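Local coordinates for putative branched-chain amino acid aminotransferase IlvE (Streptococcus mutans, PDB 4DQN), which catalyses the pyridoxal-phosphate-dependent transfer of amino groups from branched-chain amino acids, most likely isoleucine, valine and leucine, to 2-oxoglutarate, at the interface of chains A and B. Residues are numbered along the deposited sequence; one frame, centred on the assembly and turned at random. Chains: chain A/B, Putative branched-chain amino acid aminotransferase IlvE.

The interface of chains A and B. Residues chain A 18, 24, 43-45, 153; chain B 47-50, 54.
The side chain of B:Glu49 slides over one face of the A:Phe153 ring, its methylene CG above the ring centre at 3.8 Å from the centroid. The two side chains slide past each other in opposite directions, and the ring and carboxylate planes lie 11° apart, stacked. B:Glu49 reaches the ring with CG lodged between its own backbone N and carbonyl carbon (chi1 64°) and the chain extended beyond. On the apolar flank, CD1 of A:Leu45 touches CD1 of B:Leu54 at 3.7 Å, and CB of B:Ser50 lies over the face of the A:Tyr18 ring.

Here an acid with 100 Å² of its surface hidden by the other subunit is met by donors of that subunit, as is common where a charged group enters an interface. B:Glu49 OE2 takes two of them: the phenol OH of A:Tyr18 comes on its anti side at a short 2.5 Å, and A:Arg24 NH1 donates to its syn lone pair, the side of the other oxygen, in a salt bridge. Such a pairing would be expected to stabilise the ionised carboxylate. The phenol ring stands steeply to the carboxylate, 74° between planes, with OE2 at its edge.

The backbones add an antiparallel bridge between the 44-48 strands of two copies of one protein, a patch of a two-fold interface. A:Leu45 N donates to B:Ile47 O, B:Ile47 N returns a bond to A:Leu45 O, and B:Glu49 N binds A:Ala43 O at 3.0 Å, fixing the root of the glutamate. At the rim, a water joins B:Ser48 OG, 3.1 Å away, to the same A:Tyr18 OH, and that serine oxygen also accepts from B:Ser50 N at 3.1 Å.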
# COMPACT_ATOMS: atom_id res chain seq x y z
N TYR A 18 7.51 -17.11 9.44
CA TYR A 18 7.73 -17.80 8.18
C TYR A 18 8.59 -19.04 8.38
O TYR A 18 9.56 -19.01 9.13
CB TYR A 18 8.45 -16.87 7.19
CG TYR A 18 8.72 -17.54 5.85
CD1 TYR A 18 7.68 -17.73 4.93
CD2 TYR A 18 9.99 -18.00 5.52
CE1 TYR A 18 7.91 -18.35 3.70
CE2 TYR A 18 10.23 -18.63 4.29
CZ TYR A 18 9.19 -18.80 3.39
OH TYR A 18 9.42 -19.43 2.18
N ARG A 24 4.97 -25.03 -2.62
CA ARG A 24 3.91 -24.01 -2.66
C ARG A 24 3.19 -24.17 -3.96
O ARG A 24 3.76 -24.69 -4.92
CB ARG A 24 4.43 -22.58 -2.73
CG ARG A 24 5.47 -22.16 -1.79
CD ARG A 24 6.79 -22.01 -2.50
NE ARG A 24 7.53 -23.21 -2.27
CZ ARG A 24 8.03 -23.55 -1.09
NH1 ARG A 24 7.90 -22.75 -0.03
NH2 ARG A 24 8.68 -24.68 -1.00
N ALA A 43 10.86 -21.15 -3.44
CA ALA A 43 10.24 -20.20 -2.52
C ALA A 43 10.63 -18.77 -2.87
O ALA A 43 10.29 -17.83 -2.14
CB ALA A 43 10.62 -20.54 -1.09
N THR A 44 11.36 -18.60 -3.97
CA THR A 44 11.75 -17.27 -4.44
C THR A 44 10.87 -16.90 -5.62
O THR A 44 10.68 -17.70 -6.55
CB THR A 44 13.22 -17.24 -4.88
OG1 THR A 44 14.04 -17.56 -3.76
CG2 THR A 44 13.61 -15.85 -5.36
N LEU A 45 10.29 -15.69 -5.58
CA LEU A 45 9.50 -15.21 -6.71
C LEU A 45 10.41 -14.41 -7.62
O LEU A 45 11.26 -13.65 -7.15
CB LEU A 45 8.33 -14.34 -6.25
CG LEU A 45 7.23 -15.05 -5.47
CD1 LEU A 45 6.33 -14.03 -4.79
CD2 LEU A 45 6.39 -15.95 -6.38
N PHE A 153 1.64 -20.30 -0.10
CA PHE A 153 2.66 -21.01 0.66
C PHE A 153 2.21 -21.21 2.10
O PHE A 153 1.22 -20.60 2.54
CB PHE A 153 4.04 -20.33 0.57
CG PHE A 153 4.08 -18.90 1.06
CD1 PHE A 153 3.80 -17.85 0.19
CD2 PHE A 153 4.48 -18.61 2.36
CE1 PHE A 153 3.87 -16.53 0.63
CE2 PHE A 153 4.55 -17.29 2.81
CZ PHE A 153 4.25 -16.25 1.94
N ILE B 47 13.12 -12.39 -5.11
CA ILE B 47 12.84 -12.04 -3.73
C ILE B 47 11.98 -13.10 -3.08
O ILE B 47 11.21 -13.81 -3.75
CB ILE B 47 12.15 -10.65 -3.60
CG1 ILE B 47 10.77 -10.66 -4.24
CG2 ILE B 47 13.01 -9.55 -4.25
CD1 ILE B 47 10.04 -9.30 -4.13
N SER B 48 12.10 -13.22 -1.76
CA SER B 48 11.33 -14.20 -1.01
C SER B 48 9.83 -14.06 -1.22
O SER B 48 9.31 -12.94 -1.26
CB SER B 48 11.63 -14.04 0.48
OG SER B 48 10.84 -14.94 1.24
N GLU B 49 9.14 -15.19 -1.36
CA GLU B 49 7.69 -15.22 -1.43
C GLU B 49 7.07 -14.52 -0.22
O GLU B 49 5.91 -14.11 -0.24
CB GLU B 49 7.20 -16.68 -1.49
CG GLU B 49 7.52 -17.49 -0.23
CD GLU B 49 7.29 -18.97 -0.41
OE1 GLU B 49 6.76 -19.35 -1.48
OE2 GLU B 49 7.63 -19.76 0.50
N SER B 50 7.86 -14.38 0.84
CA SER B 50 7.38 -13.78 2.07
C SER B 50 7.89 -12.35 2.28
O SER B 50 7.87 -11.85 3.41
CB SER B 50 7.82 -14.63 3.26
OG SER B 50 7.04 -14.30 4.38
N LEU B 54 5.68 -7.25 -0.61
CA LEU B 54 4.58 -7.91 -1.29
C LEU B 54 3.37 -8.13 -0.39
O LEU B 54 2.22 -8.13 -0.86
CB LEU B 54 5.03 -9.25 -1.87
CG LEU B 54 6.14 -9.22 -2.93
CD1 LEU B 54 6.59 -10.65 -3.22
CD2 LEU B 54 5.64 -8.53 -4.20
O HOH W 1 11.80 -17.84 1.21